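Side-chain contacts in putative trimethylamine methyltransferase (Rhizobium meliloti, PDB 4YYC), which probably transfers methyl groups, perhaps from trimethylamine or a related methylamine: residues P42-R47 against S173-G178; I48-V53 against G131-V136; M380-G385 against G415-M420. One frame throughout, in Å; residues are numbered along the deposited sequence. Where two conformers were deposited one is given.

Interaction 1 of 3, residues P42-R47 against S173-G178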
ATOM      1  N   PRO A  42     -21.209   3.271  -8.039  1.00 21.98           N
ATOM      2  CA  PRO A  42     -21.217   4.666  -7.618  1.00 21.29           C
ATOM      3  C   PRO A  42     -20.024   4.975  -6.737  1.00 20.36           C
ATOM      4  O   PRO A  42     -19.238   4.082  -6.385  1.00 19.74           O
ATOM      5  CB  PRO A  42     -22.503   4.779  -6.817  1.00 22.76           C
ATOM      6  CG  PRO A  42     -22.657   3.448  -6.268  1.00 23.11           C
ATOM      7  CD  PRO A  42     -22.164   2.465  -7.291  1.00 23.10           C
ATOM      8  N   TYR A  43     -19.849   6.248  -6.445  1.00 19.25           N
ATOM      9  CA  TYR A  43     -18.771   6.718  -5.598  1.00 18.45           C
ATOM     10  C   TYR A  43     -18.658   5.899  -4.314  1.00 17.91           C
ATOM     11  O   TYR A  43     -19.647   5.436  -3.773  1.00 18.68           O
ATOM     12  CB  TYR A  43     -18.912   8.214  -5.292  1.00 18.51           C
ATOM     13  CG  TYR A  43     -20.066   8.598  -4.440  1.00 19.47           C
ATOM     14  CD1 TYR A  43     -21.316   8.843  -4.991  1.00 20.37           C
ATOM     15  CD2 TYR A  43     -19.945   8.682  -3.051  1.00 19.97           C
ATOM     16  CE1 TYR A  43     -22.377   9.187  -4.193  1.00 21.35           C
ATOM     17  CE2 TYR A  43     -21.013   9.017  -2.252  1.00 20.97           C
ATOM     18  CZ  TYR A  43     -22.220   9.269  -2.834  1.00 21.68           C
ATOM     19  OH  TYR A  43     -23.311   9.609  -2.052  1.00 23.89           O
ATOM     20  N   ILE A  44     -17.433   5.763  -3.846  1.00 16.95           N
ATOM     21  CA  ILE A  44     -17.165   5.049  -2.601  1.00 17.12           C
ATOM     22  C   ILE A  44     -17.698   5.838  -1.395  1.00 17.70           C
ATOM     23  O   ILE A  44     -17.461   7.041  -1.285  1.00 16.84           O
ATOM     24  CB  ILE A  44     -15.636   4.869  -2.408  1.00 16.99           C
ATOM     25  CG1 ILE A  44     -15.088   3.889  -3.467  1.00 17.01           C
ATOM     26  CG2 ILE A  44     -15.337   4.418  -1.008  1.00 17.47           C
ATOM     27  CD1 ILE A  44     -13.617   3.977  -3.633  1.00 16.83           C
ATOM     28  N   GLN A  45     -18.376   5.130  -0.487  1.00 18.43           N
ATOM     29  CA  GLN A  45     -18.711   5.679   0.821  1.00 19.69           C
ATOM     30  C   GLN A  45     -17.880   4.884   1.815  1.00 19.37           C
ATOM     31  O   GLN A  45     -18.187   3.723   2.082  1.00 19.91           O
ATOM     32  CB  GLN A  45     -20.195   5.532   1.143  1.00 21.66           C
ATOM     33  CG  GLN A  45     -21.021   6.399   0.252  1.00 23.69           C
ATOM     34  CD  GLN A  45     -22.496   6.291   0.524  1.00 26.30           C
ATOM     35  OE1 GLN A  45     -22.936   6.289   1.690  1.00 29.79           O
ATOM     36  NE2 GLN A  45     -23.287   6.249  -0.537  1.00 27.98           N
ATOM     37  N   ARG A  46     -16.832   5.498   2.357  1.00 18.96           N
ATOM     38  CA  ARG A  46     -15.924   4.790   3.264  1.00 19.16           C
ATOM     39  C   ARG A  46     -16.552   4.446   4.584  1.00 20.63           C
ATOM     40  O   ARG A  46     -17.167   5.316   5.206  1.00 20.62           O
ATOM     41  CB  ARG A  46     -14.639   5.616   3.524  1.00 18.71           C
ATOM     42  CG  ARG A  46     -13.644   5.593   2.377  1.00 18.28           C
ATOM     43  CD  ARG A  46     -12.495   6.556   2.606  1.00 18.08           C
ATOM     44  NE  ARG A  46     -12.875   7.924   2.212  1.00 19.09           N
ATOM     45  CZ  ARG A  46     -13.176   8.937   3.030  1.00 19.17           C
ATOM     46  NH1 ARG A  46     -13.513  10.082   2.490  1.00 19.22           N
ATOM     47  NH2 ARG A  46     -13.144   8.830   4.358  1.00 19.96           N
ATOM     48  N   ARG A  47     -16.446   3.168   4.969  1.00 21.18           N
ATOM     49  CA  ARG A  47     -16.900   2.687   6.276  0.50 22.85           C
ATOM     50  C   ARG A  47     -15.697   2.506   7.184  1.00 22.67           C
ATOM     51  O   ARG A  47     -15.849   2.321   8.388  1.00 24.78           O
ATOM     52  CB  ARG A  47     -17.651   1.361   6.151  0.50 24.50           C
ATOM     53  CG  ARG A  47     -18.804   1.340   5.161  0.50 25.90           C
ATOM     54  CD  ARG A  47     -19.806   2.432   5.421  0.50 27.82           C
ATOM     55  NE  ARG A  47     -20.969   2.277   4.556  0.50 30.16           N
ATOM     56  CZ  ARG A  47     -21.728   3.283   4.148  0.50 30.91           C
ATOM     57  NH1 ARG A  47     -22.757   3.047   3.357  0.50 32.24           N
ATOM     58  NH2 ARG A  47     -21.449   4.522   4.529  0.50 31.64           N
ATOM     59  N   SER A 173     -14.936   1.146 -11.330  1.00 16.27           N
ATOM     60  CA  SER A 173     -14.659   1.999 -10.171  1.00 16.27           C
ATOM     61  C   SER A 173     -14.053   3.326 -10.547  1.00 16.24           C
ATOM     62  O   SER A 173     -13.571   4.046  -9.682  1.00 16.30           O
ATOM     63  CB  SER A 173     -13.832   1.268  -9.086  1.00 16.47           C
ATOM     64  OG  SER A 173     -14.600   0.288  -8.414  1.00 16.98           O
HETATM   65  N   MSE A 174     -14.119   3.707 -11.825  1.00 16.09           N
HETATM   66  CA  MSE A 174     -13.735   5.081 -12.234  1.00 16.28           C
HETATM   67  C   MSE A 174     -14.986   5.895 -12.120  1.00 16.93           C
HETATM   68  O   MSE A 174     -15.911   5.729 -12.911  1.00 19.98           O
HETATM   69  CB  MSE A 174     -13.122   5.062 -13.633  1.00 16.42           C
HETATM   70  CG  MSE A 174     -12.515   6.382 -14.042  1.00 16.91           C
HETATM   71 SE   MSE A 174     -11.101   6.913 -12.774  1.00 17.78          SE
HETATM   72  CE  MSE A 174      -9.791   5.802 -13.488  1.00 16.51           C
ATOM     73  N   HIS A 175     -15.079   6.795 -11.152  1.00 15.91           N
ATOM     74  CA  HIS A 175     -16.346   7.469 -10.903  1.00 16.14           C
ATOM     75  C   HIS A 175     -16.511   8.737 -11.719  1.00 16.57           C
ATOM     76  O   HIS A 175     -17.641   9.156 -11.935  1.00 18.32           O
ATOM     77  CB  HIS A 175     -16.489   7.783  -9.431  1.00 15.81           C
ATOM     78  CG  HIS A 175     -16.184   6.589  -8.565  1.00 15.58           C
ATOM     79  ND1 HIS A 175     -15.075   6.528  -7.761  1.00 15.43           N
ATOM     80  CD2 HIS A 175     -16.824   5.404  -8.414  1.00 16.17           C
ATOM     81  CE1 HIS A 175     -15.045   5.362  -7.139  1.00 15.56           C
ATOM     82  NE2 HIS A 175     -16.094   4.660  -7.529  1.00 15.84           N
ATOM     83  N   SER A 176     -15.414   9.352 -12.099  1.00 15.50           N
ATOM     84  CA  SER A 176     -15.427  10.565 -12.935  1.00 15.51           C
ATOM     85  C   SER A 176     -14.781  10.282 -14.264  1.00 15.68           C
ATOM     86  O   SER A 176     -13.823   9.522 -14.338  1.00 15.34           O
ATOM     87  CB  SER A 176     -14.620  11.642 -12.240  1.00 15.18           C
ATOM     88  OG  SER A 176     -14.382  12.782 -13.051  1.00 15.90           O
ATOM     89  N   SER A 177     -15.258  10.984 -15.278  1.00 16.11           N
ATOM     90  CA  SER A 177     -14.669  10.978 -16.621  1.00 16.41           C
ATOM     91  C   SER A 177     -13.329  11.683 -16.669  1.00 16.21           C
ATOM     92  O   SER A 177     -12.508  11.418 -17.544  1.00 16.10           O
ATOM     93  CB  SER A 177     -15.614  11.647 -17.605  1.00 17.19           C
ATOM     94  OG  SER A 177     -15.333  11.315 -18.941  1.00 17.89           O
ATOM     95  N   GLY A 178     -13.092  12.583 -15.741  1.00 15.38           N
ATOM     96  CA  GLY A 178     -11.845  13.349 -15.712  1.00 15.30           C
ATOM     97  C   GLY A 178     -11.888  14.646 -16.534  1.00 15.12           C
ATOM     98  O   GLY A 178     -12.939  15.192 -16.799  1.00 15.18           O
TER
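His-175 holds its CG anti to its own carbonyl carbon (chi1 -49°), and a chi2 of 111° then turns the imidazole so that one face lies against the backbone of Tyr-43 while CE1 is brought up to the side chain of Ile-44. The main interaction is a CH-pi contact. Tyr-43 CA sits 3.9 Å from the centroid of the His-175 ring and 18° off its normal, so the alpha carbon rests over the face, displaced somewhat toward CD2. On the opposite face the backbone O of Ser-173 stands 3.2 Å above the plane of the His-175 ring, again near the rim, and the imidazole is thus enclosed between main-chain groups of the two segments.

Ile-44 supplies the apolar portion. Its side chain crosses that of His-175 at about a right angle, and Ile-44 CG1 and CD1 each lie 4.0 Å from His-175 CE1. Pro-42 O lies 3.4 Å from His-175 NE2, but the angle is poor and no hydrogen bond results. Both atoms instead bond to the carboxamide of Gln-418, Pro-42 O to NE2 and His-175 NE2 to OE1, so that one amide ties the two segments together; with Phe-137 N bonded to ND1, the other ring nitrogen, the imidazole is held against rotation. An ST turn, Gly-178 N to Ser-176 OG, follows His-175 in the loop.

The contact joins the edge strand 44-45 to the loop between helices 158-170 and 192-202. Strand 134-137 pairs antiparallel with 44-45, carries Phe-137 and receives the Tyr-43 side chain on Ala-134 and Val-136, while helix 404-420 presents Gln-418.

Interaction 2 of 3, residues I48-V53 against G131-V136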
ATOM      1  N   ILE A  48     -14.507   2.542   6.607  1.00 21.22           N
ATOM      2  CA  ILE A  48     -13.260   2.417   7.312  1.00 21.01           C
ATOM      3  C   ILE A  48     -12.810   3.797   7.799  1.00 20.84           C
ATOM      4  O   ILE A  48     -13.307   4.832   7.319  1.00 20.16           O
ATOM      5  CB  ILE A  48     -12.158   1.758   6.432  1.00 20.99           C
ATOM      6  CG1 ILE A  48     -11.936   2.533   5.142  1.00 20.75           C
ATOM      7  CG2 ILE A  48     -12.567   0.334   6.080  1.00 21.55           C
ATOM      8  CD1 ILE A  48     -10.730   1.986   4.369  1.00 20.83           C
ATOM      9  N   ARG A  49     -11.884   3.799   8.761  1.00 21.27           N
ATOM     10  CA  ARG A  49     -11.321   4.975   9.431  0.50 21.65           C
ATOM     11  C   ARG A  49     -10.243   5.654   8.625  1.00 20.68           C
ATOM     12  O   ARG A  49      -9.587   4.995   7.782  1.00 19.70           O
ATOM     13  CB  ARG A  49     -10.635   4.554  10.751  0.50 23.18           C
ATOM     14  CG  ARG A  49     -11.584   4.064  11.790  0.50 24.89           C
ATOM     15  CD  ARG A  49     -10.829   3.600  13.004  0.50 26.63           C
ATOM     16  NE  ARG A  49     -11.571   2.506  13.581  0.50 28.74           N
ATOM     17  CZ  ARG A  49     -11.444   2.099  14.823  0.50 30.43           C
ATOM     18  NH1 ARG A  49     -10.601   2.717  15.634  0.50 31.35           N
ATOM     19  NH2 ARG A  49     -12.168   1.085  15.247  0.50 31.58           N
ATOM     20  N   GLU A  50     -10.024   6.946   8.890  1.00 19.99           N
ATOM     21  CA  GLU A  50      -8.888   7.686   8.318  1.00 19.58           C
ATOM     22  C   GLU A  50      -7.619   7.434   9.135  1.00 19.42           C
ATOM     23  O   GLU A  50      -7.649   7.406  10.371  1.00 20.25           O
ATOM     24  CB  GLU A  50      -9.166   9.192   8.259  1.00 20.31           C
ATOM     25  CG  GLU A  50     -10.500   9.523   7.584  1.00 21.35           C
ATOM     26  CD  GLU A  50     -11.672   9.675   8.572  1.00 23.82           C
ATOM     27  OE1 GLU A  50     -11.707   9.032   9.664  1.00 25.47           O
ATOM     28  OE2 GLU A  50     -12.582  10.469   8.249  1.00 27.23           O
ATOM     29  N   TYR A  51      -6.503   7.163   8.452  1.00 18.63           N
ATOM     30  CA  TYR A  51      -5.234   6.977   9.116  1.00 18.98           C
ATOM     31  C   TYR A  51      -4.552   8.320   9.319  1.00 19.85           C
ATOM     32  O   TYR A  51      -4.432   9.106   8.339  1.00 20.09           O
ATOM     33  CB  TYR A  51      -4.339   6.096   8.238  1.00 18.13           C
ATOM     34  CG  TYR A  51      -3.063   5.754   8.956  1.00 18.04           C
ATOM     35  CD1 TYR A  51      -3.070   4.884  10.036  1.00 18.69           C
ATOM     36  CD2 TYR A  51      -1.837   6.250   8.538  1.00 17.57           C
ATOM     37  CE1 TYR A  51      -1.927   4.569  10.706  1.00 18.88           C
ATOM     38  CE2 TYR A  51      -0.665   5.923   9.202  1.00 17.88           C
ATOM     39  CZ  TYR A  51      -0.699   5.061  10.274  1.00 18.40           C
ATOM     40  OH  TYR A  51       0.420   4.699  10.960  1.00 18.71           O
ATOM     41  N   GLU A  52      -4.102   8.564  10.541  1.00 21.39           N
ATOM     42  CA  GLU A  52      -3.509   9.833  10.987  1.00 22.76           C
ATOM     43  C   GLU A  52      -2.045   9.672  11.299  1.00 21.59           C
ATOM     44  O   GLU A  52      -1.659   8.672  11.898  1.00 20.97           O
ATOM     45  CB  GLU A  52      -4.114  10.281  12.284  1.00 26.59           C
ATOM     46  CG  GLU A  52      -5.598  10.283  12.293  1.00 29.90           C
ATOM     47  CD  GLU A  52      -6.152  10.948  13.538  1.00 33.07           C
ATOM     48  OE1 GLU A  52      -5.596  10.859  14.677  1.00 38.02           O
ATOM     49  OE2 GLU A  52      -7.183  11.555  13.376  1.00 36.11           O
ATOM     50  N   VAL A  53      -1.255  10.672  10.909  1.00 20.30           N
ATOM     51  CA  VAL A  53       0.136  10.777  11.257  1.00 20.84           C
ATOM     52  C   VAL A  53       0.523  11.913  12.197  1.00 21.44           C
ATOM     53  O   VAL A  53       1.619  11.891  12.706  1.00 22.42           O
ATOM     54  CB  VAL A  53       1.029  10.788  10.024  1.00 20.48           C
ATOM     55  CG1 VAL A  53       0.769   9.516   9.211  1.00 20.30           C
ATOM     56  CG2 VAL A  53       0.806  12.036   9.193  1.00 20.07           C
ATOM     57  N   GLY A 131     -16.601  15.213  -0.678  1.00 16.52           N
ATOM     58  CA  GLY A 131     -16.482  15.561   0.727  1.00 16.69           C
ATOM     59  C   GLY A 131     -16.941  14.461   1.653  1.00 16.81           C
ATOM     60  O   GLY A 131     -17.512  13.436   1.235  1.00 16.78           O
ATOM     61  N   GLY A 132     -16.655  14.661   2.930  1.00 17.11           N
ATOM     62  CA  GLY A 132     -17.050  13.729   3.971  1.00 17.78           C
ATOM     63  C   GLY A 132     -16.426  12.371   3.828  1.00 17.77           C
ATOM     64  O   GLY A 132     -15.234  12.264   3.542  1.00 16.93           O
ATOM     65  N   LYS A 133     -17.262  11.340   3.932  1.00 18.39           N
ATOM     66  CA  LYS A 133     -16.789   9.944   3.816  1.00 18.77           C
ATOM     67  C   LYS A 133     -16.668   9.423   2.397  1.00 17.66           C
ATOM     68  O   LYS A 133     -16.312   8.288   2.201  1.00 17.49           O
ATOM     69  CB  LYS A 133     -17.689   8.994   4.655  1.00 20.87           C
ATOM     70  CG  LYS A 133     -17.726   9.307   6.146  1.00 23.33           C
ATOM     71  CD  LYS A 133     -16.364   9.120   6.782  1.00 25.70           C
ATOM     72  CE  LYS A 133     -16.439   9.344   8.270  1.00 28.47           C
ATOM     73  NZ  LYS A 133     -15.294   8.759   8.984  1.00 30.17           N
ATOM     74  N   ALA A 134     -16.901  10.261   1.404  1.00 16.52           N
ATOM     75  CA  ALA A 134     -16.923   9.812   0.027  1.00 15.85           C
ATOM     76  C   ALA A 134     -15.527   9.816  -0.584  1.00 15.09           C
ATOM     77  O   ALA A 134     -14.664  10.607  -0.166  1.00 14.86           O
ATOM     78  CB  ALA A 134     -17.853  10.697  -0.789  1.00 15.98           C
ATOM     79  N   THR A 135     -15.331   8.936  -1.554  1.00 14.67           N
ATOM     80  CA  THR A 135     -14.094   8.913  -2.365  1.00 14.33           C
ATOM     81  C   THR A 135     -14.495   8.743  -3.813  1.00 14.54           C
ATOM     82  O   THR A 135     -15.272   7.856  -4.157  1.00 14.71           O
ATOM     83  CB  THR A 135     -13.130   7.796  -1.904  1.00 14.48           C
ATOM     84  OG1 THR A 135     -12.641   8.106  -0.601  1.00 14.80           O
ATOM     85  CG2 THR A 135     -11.929   7.657  -2.846  1.00 14.35           C
ATOM     86  N   VAL A 136     -13.954   9.642  -4.664  1.00 14.04           N
ATOM     87  CA  VAL A 136     -14.276   9.689  -6.077  1.00 14.01           C
ATOM     88  C   VAL A 136     -12.962   9.603  -6.863  1.00 13.86           C
ATOM     89  O   VAL A 136     -12.102  10.467  -6.746  1.00 14.29           O
ATOM     90  CB  VAL A 136     -14.981  11.030  -6.392  1.00 14.08           C
ATOM     91  CG1 VAL A 136     -15.235  11.200  -7.870  1.00 14.20           C
ATOM     92  CG2 VAL A 136     -16.290  11.128  -5.612  1.00 14.68           C
TER
HETATM   93  O   HOH W   1     -15.737   6.169   8.197  1.00 48.14           O
HETATM   94  O   HOH W   2     -13.256  11.249   5.882  1.00 23.10           O
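Lys-133 occupies the third position of a type II' turn from Gly-131 to Ala-134, closed by Ala-134 N bonding to Gly-131 O at 3.2 Å, and it faces Glu-50 in the extended but irregular segment 48-53. Both side chains bend at chi2, to 94° in Glu-50 and -64° in Lys-133, and these bends carry the charged groups to each other from backbones that are well separated. The chains cross at about a right angle. Lys-133 NZ donates to Glu-50 OE2 at 3.3 Å, a rather long salt bridge that approaches from 44° out of the carboxylate plane. The ammonium is one-sided in its choice, since Glu-50 OE1 stays 3.7 Å from Lys-133 NZ.

Two waters reinforce this link. Water 1 accepts from Lys-133 NZ at 2.7 Å and donates to Ile-48 O at 2.9 Å, so the ammonium is bound to main chain as well as to carboxylate. Water 2 donates both to Glu-50 OE2, at 2.6 Å, and to Gly-132 O, at 3.2 Å, which connects the acid with the turn itself. Replacing Glu-50 by an alanine would probably leave the Lys-133 ammonium without its charged mate and water 2 with one acceptor fewer, the lysine end then being held mainly through water 1 and freer to turn.

Segment 48-53 also meets the second subunit, where Arg-49 pairs with Glu-52 of that chain and Tyr-51 OH with its Arg-49 O. The arrangement is a surface salt bridge flanked by water bridges, which links the type II' turn between strands 128-131 and 134-137 to a segment of the dimer interface.

Interaction 3 of 3, residues M380-G385 against G415-M420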
HETATM    1  N   MSE A 380      -2.220   4.893   0.449  1.00 13.55           N
HETATM    2  CA  MSE A 380      -2.283   6.120   1.275  1.00 14.02           C
HETATM    3  C   MSE A 380      -3.506   6.909   0.897  1.00 13.66           C
HETATM    4  O   MSE A 380      -4.231   7.420   1.743  1.00 13.82           O
HETATM    5  CB  MSE A 380      -0.995   6.927   1.134  1.00 14.78           C
HETATM    6  CG  MSE A 380      -1.016   8.312   1.739  1.00 15.66           C
HETATM    7 SE   MSE A 380      -1.970   9.645   0.695  1.00 17.64          SE
HETATM    8  CE  MSE A 380      -0.710   9.734  -0.793  1.00 17.27           C
ATOM      9  N   THR A 381      -3.814   6.957  -0.401  1.00 13.46           N
ATOM     10  CA  THR A 381      -4.905   7.819  -0.870  1.00 13.45           C
ATOM     11  C   THR A 381      -6.210   7.376  -0.227  1.00 13.88           C
ATOM     12  O   THR A 381      -6.998   8.178   0.279  1.00 13.91           O
ATOM     13  CB  THR A 381      -5.009   7.747  -2.408  1.00 13.38           C
ATOM     14  OG1 THR A 381      -3.785   8.215  -2.993  1.00 13.15           O
ATOM     15  CG2 THR A 381      -6.144   8.561  -2.940  1.00 13.86           C
ATOM     16  N   LEU A 382      -6.421   6.061  -0.189  1.00 13.92           N
ATOM     17  CA  LEU A 382      -7.660   5.551   0.405  1.00 14.76           C
ATOM     18  C   LEU A 382      -7.630   5.721   1.921  1.00 14.66           C
ATOM     19  O   LEU A 382      -8.620   6.168   2.540  1.00 14.72           O
ATOM     20  CB  LEU A 382      -7.837   4.080   0.086  1.00 16.06           C
ATOM     21  CG  LEU A 382      -9.117   3.454   0.677  1.00 17.69           C
ATOM     22  CD1 LEU A 382     -10.318   3.999  -0.029  1.00 18.60           C
ATOM     23  CD2 LEU A 382      -9.077   1.944   0.615  1.00 19.21           C
ATOM     24  N   LEU A 383      -6.535   5.341   2.549  1.00 14.60           N
ATOM     25  CA  LEU A 383      -6.500   5.322   4.012  1.00 15.21           C
ATOM     26  C   LEU A 383      -6.498   6.714   4.611  1.00 15.29           C
ATOM     27  O   LEU A 383      -6.992   6.912   5.731  1.00 15.03           O
ATOM     28  CB  LEU A 383      -5.291   4.518   4.509  1.00 16.18           C
ATOM     29  CG  LEU A 383      -5.319   3.039   4.130  1.00 16.85           C
ATOM     30  CD1 LEU A 383      -4.107   2.382   4.711  1.00 18.08           C
ATOM     31  CD2 LEU A 383      -6.554   2.358   4.625  1.00 17.75           C
ATOM     32  N   ALA A 384      -6.017   7.698   3.851  1.00 14.62           N
ATOM     33  CA  ALA A 384      -6.097   9.113   4.276  1.00 14.98           C
ATOM     34  C   ALA A 384      -7.503   9.660   4.188  1.00 15.17           C
ATOM     35  O   ALA A 384      -7.752  10.760   4.702  1.00 16.10           O
ATOM     36  CB  ALA A 384      -5.160   9.961   3.410  1.00 14.78           C
ATOM     37  N   GLY A 385      -8.431   8.962   3.529  1.00 14.71           N
ATOM     38  CA  GLY A 385      -9.797   9.485   3.360  1.00 15.09           C
ATOM     39  C   GLY A 385      -9.868  10.537   2.273  1.00 14.93           C
ATOM     40  O   GLY A 385     -10.540  11.551   2.431  1.00 15.96           O
ATOM     41  N   GLY A 415     -10.850  -0.972  -8.161  1.00 14.71           N
ATOM     42  CA  GLY A 415     -11.943  -1.859  -7.716  1.00 15.66           C
ATOM     43  C   GLY A 415     -11.637  -2.503  -6.360  1.00 16.09           C
ATOM     44  O   GLY A 415     -12.549  -2.661  -5.527  1.00 16.28           O
HETATM   45  N   MSE A 416     -10.363  -2.809  -6.123  1.00 16.23           N
HETATM   46  CA  MSE A 416      -9.957  -3.407  -4.834  0.80 16.67           C
HETATM   47  C   MSE A 416     -10.124  -2.368  -3.756  1.00 16.68           C
HETATM   48  O   MSE A 416     -10.611  -2.675  -2.675  1.00 16.03           O
HETATM   49  CB  MSE A 416      -8.528  -3.902  -4.899  0.80 17.45           C
HETATM   50  CG  MSE A 416      -8.543  -5.133  -5.761  0.80 18.88           C
HETATM   51 SE   MSE A 416      -6.668  -5.784  -5.770  0.80 22.05          SE
HETATM   52  CE  MSE A 416      -6.879  -6.602  -7.586  0.80 21.72           C
HETATM   53  N   MSE A 417      -9.750  -1.136  -4.029  1.00 15.56           N
HETATM   54  CA  MSE A 417      -9.897  -0.068  -3.048  1.00 16.22           C
HETATM   55  C   MSE A 417     -11.366   0.193  -2.723  1.00 16.07           C
HETATM   56  O   MSE A 417     -11.743   0.387  -1.570  1.00 15.83           O
HETATM   57  CB  MSE A 417      -9.279   1.256  -3.509  1.00 16.66           C
HETATM   58  CG  MSE A 417      -7.790   1.178  -3.814  1.00 17.81           C
HETATM   59 SE   MSE A 417      -6.650   0.663  -2.290  1.00 21.33          SE
HETATM   60  CE  MSE A 417      -5.159  -0.285  -3.238  1.00 23.09           C
ATOM     61  N   GLN A 418     -12.233   0.128  -3.732  1.00 16.00           N
ATOM     62  CA  GLN A 418     -13.660   0.296  -3.536  1.00 16.42           C
ATOM     63  C   GLN A 418     -14.205  -0.780  -2.595  1.00 17.01           C
ATOM     64  O   GLN A 418     -14.993  -0.481  -1.697  1.00 16.69           O
ATOM     65  CB  GLN A 418     -14.370   0.248  -4.909  1.00 16.63           C
ATOM     66  CG  GLN A 418     -15.865   0.355  -4.833  1.00 17.10           C
ATOM     67  CD  GLN A 418     -16.494   1.492  -5.608  1.00 16.91           C
ATOM     68  OE1 GLN A 418     -15.994   1.896  -6.666  1.00 16.90           O
ATOM     69  NE2 GLN A 418     -17.654   1.934  -5.151  1.00 17.37           N
ATOM     70  N   LYS A 419     -13.772  -2.002  -2.793  1.00 17.21           N
ATOM     71  CA  LYS A 419     -14.238  -3.091  -1.925  1.00 18.73           C
ATOM     72  C   LYS A 419     -13.658  -2.953  -0.507  1.00 18.51           C
ATOM     73  O   LYS A 419     -14.389  -3.133   0.478  1.00 17.44           O
ATOM     74  CB  LYS A 419     -13.882  -4.427  -2.565  1.00 20.79           C
ATOM     75  CG  LYS A 419     -14.265  -5.642  -1.742  1.00 23.75           C
ATOM     76  CD  LYS A 419     -15.801  -5.733  -1.562  1.00 26.78           C
ATOM     77  CE  LYS A 419     -16.171  -6.969  -0.744  1.00 30.26           C
ATOM     78  NZ  LYS A 419     -15.612  -8.195  -1.389  1.00 31.86           N
HETATM   79  N   MSE A 420     -12.365  -2.628  -0.399  1.00 18.17           N
HETATM   80  CA  MSE A 420     -11.691  -2.425   0.901  0.50 18.57           C
HETATM   81  C   MSE A 420     -12.416  -1.417   1.740  1.00 18.65           C
HETATM   82  O   MSE A 420     -12.571  -1.561   2.959  1.00 18.80           O
HETATM   83  CB  MSE A 420     -10.243  -1.958   0.667  0.50 18.90           C
HETATM   84  CG  MSE A 420      -9.441  -1.621   1.926  0.50 19.59           C
HETATM   85 SE   MSE A 420      -8.866  -3.362   2.640  0.50 21.89          SE
HETATM   86  CE  MSE A 420      -7.555  -3.537   1.177  0.50 21.49           C
TER
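Apolar packing carries the contact between Leu-382 and the pair Met-417 and Met-420, both selenomethionines, about one helical turn apart. In Leu-382 a chi1 of 180° carries CG out toward the other helix, anti to the backbone N, and a chi2 of 70° sets the CD2 methyl between the two selenomethionines. There CD2 lies 3.8 Å from CG of Met-420, in the conformer described, and 4.0 Å from SE of Met-417. The side chains of Leu-382 and Met-420 run obliquely to one another. Met-417 starts toward Leu-382 but bends at chi2 (-61°), which turns the selenium past the methyl.

Contacts with the main chain come second. CD2 of Leu-382 also touches the backbone O of Met-417, at 3.8 Å, and the leucine therefore packs on the helix surface as well as on its side chains. No hydrogen bond runs between the segments.

Hydrogen bonds within each segment set the backbones. Lys-419 N to Gly-415 O and Met-420 N to Met-416 O continue the second helix, whereas the first ends in a Schellman motif at Gly-385, whose positive phi (78°) suits glycine; its N bonds at 3.0 Å to O of Leu-382, the residue whose side chain makes the contact.

The contact thus joins the C-terminal ends of helices 368-383 and 404-420. Ile-48, from the loop after strand 44-45, covers Leu-382, and Met-417 packs also on Leu-378 and Asn-379 of helix 368-383. The second subunit also reaches this end: Met-420 packs on its Leu-338, and Lys-419 forms a salt bridge with its Glu-335.

Overall arrangement
The centres of the three contacts lie close together: about 13 Å between interactions 1 and 2, 10 Å between 1 and 3, and 9 Å between 2 and 3. Along the chain, interaction 2 is nested within the loop closed by interaction 1, and interaction 3 follows both. Interactions 1 and 2 share a sheet in which strands 44-45 and 134-137 are antiparallel neighbours. Gln-418 of helix 404-420 links interaction 3 to interaction 1, and a backbone bond from Tyr-51 N to Leu-383 O (2.8 Å) links it to interaction 2. The N-terminal segment 42-53 is thereby fastened to sheet and helices in turn, reaching the second subunit through interactions 2 and 3.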